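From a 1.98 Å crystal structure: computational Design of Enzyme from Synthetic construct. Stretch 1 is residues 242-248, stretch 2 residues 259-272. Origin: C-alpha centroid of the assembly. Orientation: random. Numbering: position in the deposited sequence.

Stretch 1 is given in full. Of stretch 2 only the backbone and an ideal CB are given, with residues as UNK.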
ATOM      1  N   VAL A 242      -5.348   4.760  -2.813  1.00 20.26           N
ATOM      2  CA  VAL A 242      -6.023   4.465  -1.535  1.00 21.64           C
ATOM      3  C   VAL A 242      -5.175   4.942  -0.357  1.00 26.54           C
ATOM      4  O   VAL A 242      -4.016   4.544  -0.221  1.00 22.83           O
ATOM      5  CB  VAL A 242      -6.260   2.937  -1.348  1.00 24.45           C
ATOM      6  CG1 VAL A 242      -6.825   2.626   0.050  1.00 25.72           C
ATOM      7  CG2 VAL A 242      -7.189   2.379  -2.436  1.00 24.24           C
ATOM      8  N   LEU A 243      -5.767   5.775   0.498  1.00 20.35           N
ATOM      9  CA  LEU A 243      -5.080   6.323   1.657  1.00 23.65           C
ATOM     10  C   LEU A 243      -5.464   5.520   2.883  1.00 22.62           C
ATOM     11  O   LEU A 243      -6.660   5.328   3.152  1.00 22.08           O
ATOM     12  CB  LEU A 243      -5.489   7.781   1.873  1.00 23.11           C
ATOM     13  CG  LEU A 243      -5.308   8.706   0.671  1.00 35.15           C
ATOM     14  CD1 LEU A 243      -6.005  10.029   0.920  1.00 40.85           C
ATOM     15  CD2 LEU A 243      -3.846   8.927   0.411  1.00 38.84           C
ATOM     16  N   GLY A 244      -4.465   5.073   3.635  1.00 23.93           N
ATOM     17  CA  GLY A 244      -4.703   4.142   4.726  1.00 18.54           C
ATOM     18  C   GLY A 244      -4.415   4.645   6.133  1.00 22.49           C
ATOM     19  O   GLY A 244      -4.084   5.809   6.344  1.00 23.16           O
ATOM     20  N   LEU A 245      -4.549   3.735   7.093  1.00 25.64           N
ATOM     21  CA  LEU A 245      -4.357   4.022   8.508  1.00 23.87           C
ATOM     22  C   LEU A 245      -4.247   2.686   9.212  1.00 27.93           C
ATOM     23  O   LEU A 245      -5.083   1.800   9.000  1.00 25.93           O
ATOM     24  CB  LEU A 245      -5.569   4.760   9.087  1.00 20.28           C
ATOM     25  CG  LEU A 245      -5.415   5.221  10.538  1.00 24.24           C
ATOM     26  CD1 LEU A 245      -4.578   6.512  10.589  1.00 23.76           C
ATOM     27  CD2 LEU A 245      -6.793   5.455  11.185  1.00 22.68           C
ATOM     28  N   ASP A 246      -3.229   2.543  10.054  1.00 26.73           N
ATOM     29  CA  ASP A 246      -2.974   1.289  10.759  1.00 24.19           C
ATOM     30  C   ASP A 246      -2.962   1.537  12.262  1.00 30.13           C
ATOM     31  O   ASP A 246      -2.107   2.267  12.766  1.00 28.93           O
ATOM     32  CB  ASP A 246      -1.626   0.705  10.325  1.00 25.71           C
ATOM     33  CG  ASP A 246      -1.506   0.574   8.816  1.00 33.15           C
ATOM     34  OD1 ASP A 246      -2.448   0.065   8.175  1.00 24.29           O
ATOM     35  OD2 ASP A 246      -0.476   0.998   8.265  1.00 45.05           O
ATOM     36  N   THR A 247      -3.906   0.929  12.973  1.00 26.70           N
ATOM     37  CA  THR A 247      -4.036   1.161  14.401  1.00 29.74           C
ATOM     38  C   THR A 247      -4.481  -0.092  15.134  1.00 28.67           C
ATOM     39  O   THR A 247      -5.583  -0.605  14.897  1.00 25.79           O
ATOM     40  CB  THR A 247      -5.062   2.271  14.694  1.00 31.14           C
ATOM     41  OG1 THR A 247      -4.635   3.483  14.071  1.00 33.53           O
ATOM     42  CG2 THR A 247      -5.181   2.500  16.189  1.00 29.83           C
ATOM     43  N   TYR A 248      -3.616  -0.590  16.013  1.00 27.25           N
ATOM     44  CA  TYR A 248      -3.968  -1.687  16.902  1.00 29.80           C
ATOM     45  C   TYR A 248      -4.080  -1.129  18.315  1.00 32.13           C
ATOM     46  O   TYR A 248      -3.372  -0.193  18.668  1.00 28.68           O
ATOM     47  CB  TYR A 248      -2.923  -2.800  16.843  1.00 30.79           C
ATOM     48  CG  TYR A 248      -3.088  -3.748  15.674  1.00 36.51           C
ATOM     49  CD1 TYR A 248      -3.616  -3.316  14.464  1.00 31.66           C
ATOM     50  CD2 TYR A 248      -2.732  -5.081  15.786  1.00 42.97           C
ATOM     51  CE1 TYR A 248      -3.777  -4.199  13.392  1.00 29.66           C
ATOM     52  CE2 TYR A 248      -2.884  -5.962  14.722  1.00 47.79           C
ATOM     53  CZ  TYR A 248      -3.408  -5.513  13.528  1.00 38.97           C
ATOM     54  OH  TYR A 248      -3.568  -6.397  12.476  1.00 35.32           O
ATOM     55  N   UNK A 259      -9.296   9.072  19.675  1.00 28.37           N
ATOM     56  CA  UNK A 259      -8.140   9.253  18.809  1.00 31.22           C
ATOM     57  C   UNK A 259      -8.310   8.555  17.464  1.00 27.40           C
ATOM     58  O   UNK A 259      -7.923   9.076  16.417  1.00 28.83           O
ATOM     59  CB  UNK A 259      -6.880   8.734  19.506  1.00 31.22           C
ATOM     60  N   UNK A 260      -8.892   7.364  17.491  1.00 27.68           N
ATOM     61  CA  UNK A 260      -9.118   6.618  16.263  1.00 28.20           C
ATOM     62  C   UNK A 260     -10.072   7.383  15.342  1.00 25.37           C
ATOM     63  O   UNK A 260      -9.822   7.534  14.140  1.00 24.00           O
ATOM     64  CB  UNK A 260      -9.675   5.228  16.577  1.00 28.20           C
ATOM     65  N   UNK A 261     -11.168   7.870  15.919  1.00 26.27           N
ATOM     66  CA  UNK A 261     -12.167   8.610  15.152  1.00 22.53           C
ATOM     67  C   UNK A 261     -11.588   9.866  14.510  1.00 27.13           C
ATOM     68  O   UNK A 261     -11.874  10.155  13.350  1.00 29.07           O
ATOM     69  CB  UNK A 261     -13.344   8.988  16.054  1.00 22.53           C
ATOM     70  N   UNK A 262     -10.755  10.603  15.246  1.00 27.20           N
ATOM     71  CA  UNK A 262     -10.100  11.787  14.672  1.00 27.07           C
ATOM     72  C   UNK A 262      -9.254  11.440  13.436  1.00 23.90           C
ATOM     73  O   UNK A 262      -9.314  12.131  12.416  1.00 25.48           O
ATOM     74  CB  UNK A 262      -9.218  12.457  15.728  1.00 27.07           C
ATOM     75  N   UNK A 263      -8.463  10.374  13.530  1.00 25.05           N
ATOM     76  CA  UNK A 263      -7.662   9.925  12.394  1.00 23.64           C
ATOM     77  C   UNK A 263      -8.521   9.412  11.239  1.00 24.70           C
ATOM     78  O   UNK A 263      -8.222   9.673  10.077  1.00 24.23           O
ATOM     79  CB  UNK A 263      -6.695   8.828  12.842  1.00 23.64           C
ATOM     80  N   UNK A 264      -9.573   8.660  11.552  1.00 23.74           N
ATOM     81  CA  UNK A 264     -10.439   8.156  10.489  1.00 22.23           C
ATOM     82  C   UNK A 264     -11.157   9.300   9.778  1.00 24.90           C
ATOM     83  O   UNK A 264     -11.340   9.266   8.556  1.00 24.07           O
ATOM     84  CB  UNK A 264     -11.459   7.167  11.057  1.00 22.23           C
ATOM     85  N   UNK A 265     -11.553  10.323  10.531  1.00 25.59           N
ATOM     86  CA  UNK A 265     -12.151  11.502   9.916  1.00 25.51           C
ATOM     87  C   UNK A 265     -11.142  12.146   8.998  1.00 25.49           C
ATOM     88  O   UNK A 265     -11.451  12.516   7.868  1.00 25.53           O
ATOM     89  CB  UNK A 265     -12.633  12.498  10.973  1.00 25.51           C
ATOM     90  N   UNK A 266      -9.927  12.304   9.511  1.00 27.54           N
ATOM     91  CA  UNK A 266      -8.876  12.964   8.756  1.00 24.26           C
ATOM     92  C   UNK A 266      -8.600  12.288   7.422  1.00 22.43           C
ATOM     93  O   UNK A 266      -8.547  12.953   6.383  1.00 26.68           O
ATOM     94  CB  UNK A 266      -7.591  13.010   9.586  1.00 24.26           C
ATOM     95  N   UNK A 267      -8.395  10.973   7.428  1.00 22.52           N
ATOM     96  CA  UNK A 267      -8.085  10.320   6.163  1.00 24.28           C
ATOM     97  C   UNK A 267      -9.240  10.396   5.157  1.00 20.45           C
ATOM     98  O   UNK A 267      -9.004  10.517   3.961  1.00 25.46           O
ATOM     99  CB  UNK A 267      -7.719   8.856   6.417  1.00 24.28           C
ATOM    100  N   UNK A 268     -10.478  10.304   5.645  1.00 22.19           N
ATOM    101  CA  UNK A 268     -11.653  10.426   4.790  1.00 27.84           C
ATOM    102  C   UNK A 268     -11.704  11.823   4.172  1.00 23.72           C
ATOM    103  O   UNK A 268     -12.057  11.983   3.007  1.00 27.57           O
ATOM    104  CB  UNK A 268     -12.930  10.141   5.582  1.00 27.84           C
ATOM    105  N   UNK A 269     -11.357  12.830   4.975  1.00 24.84           N
ATOM    106  CA  UNK A 269     -11.384  14.215   4.515  1.00 30.48           C
ATOM    107  C   UNK A 269     -10.329  14.433   3.445  1.00 32.70           C
ATOM    108  O   UNK A 269     -10.593  15.063   2.419  1.00 27.99           O
ATOM    109  CB  UNK A 269     -11.165  15.180   5.682  1.00 30.48           C
ATOM    110  N   UNK A 270      -9.130  13.905   3.681  1.00 24.64           N
ATOM    111  CA  UNK A 270      -8.052  14.044   2.698  1.00 24.32           C
ATOM    112  C   UNK A 270      -8.411  13.316   1.403  1.00 25.66           C
ATOM    113  O   UNK A 270      -8.244  13.851   0.300  1.00 29.18           O
ATOM    114  CB  UNK A 270      -6.737  13.503   3.262  1.00 24.32           C
ATOM    115  N   UNK A 271      -8.910  12.090   1.544  1.00 27.54           N
ATOM    116  CA  UNK A 271      -9.385  11.333   0.396  1.00 26.48           C
ATOM    117  C   UNK A 271     -10.435  12.146  -0.377  1.00 25.58           C
ATOM    118  O   UNK A 271     -10.310  12.352  -1.588  1.00 29.24           O
ATOM    119  CB  UNK A 271      -9.965   9.990   0.845  1.00 26.48           C
ATOM    120  N   UNK A 272     -11.465  12.608   0.322  1.00 27.24           N
ATOM    121  CA  UNK A 272     -12.529  13.381  -0.333  1.00 26.47           C
ATOM    122  C   UNK A 272     -11.986  14.589  -1.090  1.00 31.07           C
ATOM    123  O   UNK A 272     -12.400  14.858  -2.217  1.00 32.61           O
ATOM    124  CB  UNK A 272     -13.553  13.846   0.704  1.00 26.47           C
TER

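Stretch 2 is helical throughout, with phi/psi near -62/-43, and runs antiparallel to the offered stretch: its first turn lies near T247, its last near L243. Side chains of L243, L245 and T247 point toward it, while V242 and D246 turn away.

Position 259 is out of reach of stretch 1, and there is room for a CB, so contact asks nothing here; the deposited residue is glycine, G259, in ordinary helical geometry.

At 260 the CA-to-CB bond points sideways, and the ideal CB lies 5.3 Å from T247 CG2. A long apolar side chain could bend back; leucine, isoleucine or methionine would suit. It is L260, t at chi1, whose CD1 comes 4.1 Å from T247 CB and 4.1 Å from L245 CD2, bridging the two.

Positions 261 and 262 point away or lie out of reach, leaving the choice open; they hold V261 and A262.

Position 263 points toward L245, its ideal CB 3.8 Å from L245 CD2. The CB meets an apolar methyl, but T247 OG1 lies farther along, so alanine or a short polar residue would both be reasonable. It is D263. Its CB packs 3.7 Å from L245 CD2, and its carboxylate reaches the threonine through water 1, which donates to D263 OD2 at 2.8 Å and is hydrogen-bonded to T247 OG1 at 2.7 Å.

At 264 CB again points sideways, 5.0 Å from L245 CD2, favouring a branched or flexible apolar chain. L264, m at chi1, brings CD2 to 3.6 Å from L245 CD2.

Position 265 is out of reach and could be polar: R265, which makes a long salt bridge to position 269, one turn on. At 266 the CA-to-CB bond points sideways and nothing of stretch 1 lies within 5.5 Å of the ideal CB, so many side chains would do, and only a long one could approach; it is M266, a selenomethionine, whose end comes nearer but stays marginal to the contact.

Position 267 points toward the loop, its ideal CB 4.7 Å from G244 O and 5.3 Å from L245 CB. That gap would take valine, isoleucine or leucine. I267 fills it: CD1 sits 3.9 Å from L245 CB and CG2 3.9 Å from G244 O.

Positions 268 and 269 are unconstrained by stretch 1: A268 points away, and E269 receives the salt bridge, R265 NH2 to E269 OE2, 3.7 Å.

Positions 270 and 271 both point toward L243 CD1, 4.3 and 4.0 Å from their ideal CBs. An apolar residue suits the first; the second favours something small. I270 places CG2 3.7 Å from L243 CD1. A271 keeps its CB 4.0 Å from L243 CD1, and L243 CD1 also lies 3.6 Å from A271 N.

Position 272 points away, where polarity costs this contact nothing: D272.

Stretch 2 259-272: GLVADLRMIAEIAD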
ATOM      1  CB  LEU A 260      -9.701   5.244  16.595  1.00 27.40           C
ATOM      2  CG  LEU A 260      -9.991   4.403  15.360  1.00 27.63           C
ATOM      3  CD1 LEU A 260      -8.711   4.223  14.539  1.00 22.01           C
ATOM      4  CD2 LEU A 260     -10.576   3.064  15.765  1.00 26.80           C
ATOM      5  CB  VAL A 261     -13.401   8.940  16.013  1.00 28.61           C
ATOM      6  CG1 VAL A 261     -14.264   9.992  15.337  1.00 25.76           C
ATOM      7  CG2 VAL A 261     -14.192   7.667  16.292  1.00 27.63           C
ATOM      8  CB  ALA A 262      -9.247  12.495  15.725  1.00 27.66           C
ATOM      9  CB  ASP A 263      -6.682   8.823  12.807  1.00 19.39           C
ATOM     10  CG  ASP A 263      -5.462   9.366  13.549  1.00 28.06           C
ATOM     11  OD1 ASP A 263      -5.294  10.600  13.605  1.00 28.94           O
ATOM     12  OD2 ASP A 263      -4.671   8.547  14.058  1.00 27.40           O
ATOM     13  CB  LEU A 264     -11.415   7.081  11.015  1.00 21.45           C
ATOM     14  CG  LEU A 264     -10.788   5.716  11.350  1.00 25.24           C
ATOM     15  CD1 LEU A 264     -11.780   4.777  12.031  1.00 26.46           C
ATOM     16  CD2 LEU A 264     -10.211   5.035  10.101  1.00 27.84           C
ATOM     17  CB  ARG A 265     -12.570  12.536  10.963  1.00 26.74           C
ATOM     18  CG  ARG A 265     -13.838  12.197  11.734  1.00 30.38           C
ATOM     19  CD  ARG A 265     -14.171  13.316  12.725  1.00 34.32           C
ATOM     20  NE  ARG A 265     -14.389  14.590  12.050  1.00 34.24           N
ATOM     21  CZ  ARG A 265     -15.587  15.054  11.707  1.00 39.93           C
ATOM     22  NH1 ARG A 265     -16.672  14.342  11.973  1.00 36.70           N
ATOM     23  NH2 ARG A 265     -15.708  16.232  11.103  1.00 42.02           N
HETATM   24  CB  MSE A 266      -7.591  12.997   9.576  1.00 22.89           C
HETATM   25  CG  MSE A 266      -6.422  13.563   8.817  1.00 27.24           C
HETATM   26 SE   MSE A 266      -4.797  13.307   9.855  1.00 54.17          SE
HETATM   27  CE  MSE A 266      -4.637  11.342   9.799  1.00 30.03           C
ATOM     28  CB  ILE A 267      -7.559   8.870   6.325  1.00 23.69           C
ATOM     29  CG1 ILE A 267      -8.661   7.911   6.774  1.00 20.93           C
ATOM     30  CG2 ILE A 267      -6.353   8.832   7.284  1.00 20.51           C
ATOM     31  CD1 ILE A 267      -8.201   6.447   6.714  1.00 21.42           C
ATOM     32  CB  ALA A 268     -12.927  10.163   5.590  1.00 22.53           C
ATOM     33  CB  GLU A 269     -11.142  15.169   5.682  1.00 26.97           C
ATOM     34  CG  GLU A 269     -12.353  15.377   6.579  1.00 29.07           C
ATOM     35  CD  GLU A 269     -12.020  16.170   7.836  1.00 41.20           C
ATOM     36  OE1 GLU A 269     -10.858  16.609   7.988  1.00 42.19           O
ATOM     37  OE2 GLU A 269     -12.923  16.345   8.676  1.00 40.99           O
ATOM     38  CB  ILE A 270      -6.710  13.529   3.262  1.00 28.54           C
ATOM     39  CG1 ILE A 270      -6.279  14.398   4.448  1.00 25.13           C
ATOM     40  CG2 ILE A 270      -5.638  13.529   2.175  1.00 28.89           C
ATOM     41  CD1 ILE A 270      -5.118  13.834   5.243  1.00 27.14           C
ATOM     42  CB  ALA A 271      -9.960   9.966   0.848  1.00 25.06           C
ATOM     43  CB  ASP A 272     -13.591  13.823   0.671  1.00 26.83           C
ATOM     44  CG  ASP A 272     -14.458  12.668   1.148  1.00 32.86           C
ATOM     45  OD1 ASP A 272     -14.368  11.563   0.558  1.00 30.33           O
ATOM     46  OD2 ASP A 272     -15.227  12.867   2.111  1.00 32.32           O
TER
HETATM   47  O   HOH W   1      -5.421   5.974  14.884  1.00 29.54           O
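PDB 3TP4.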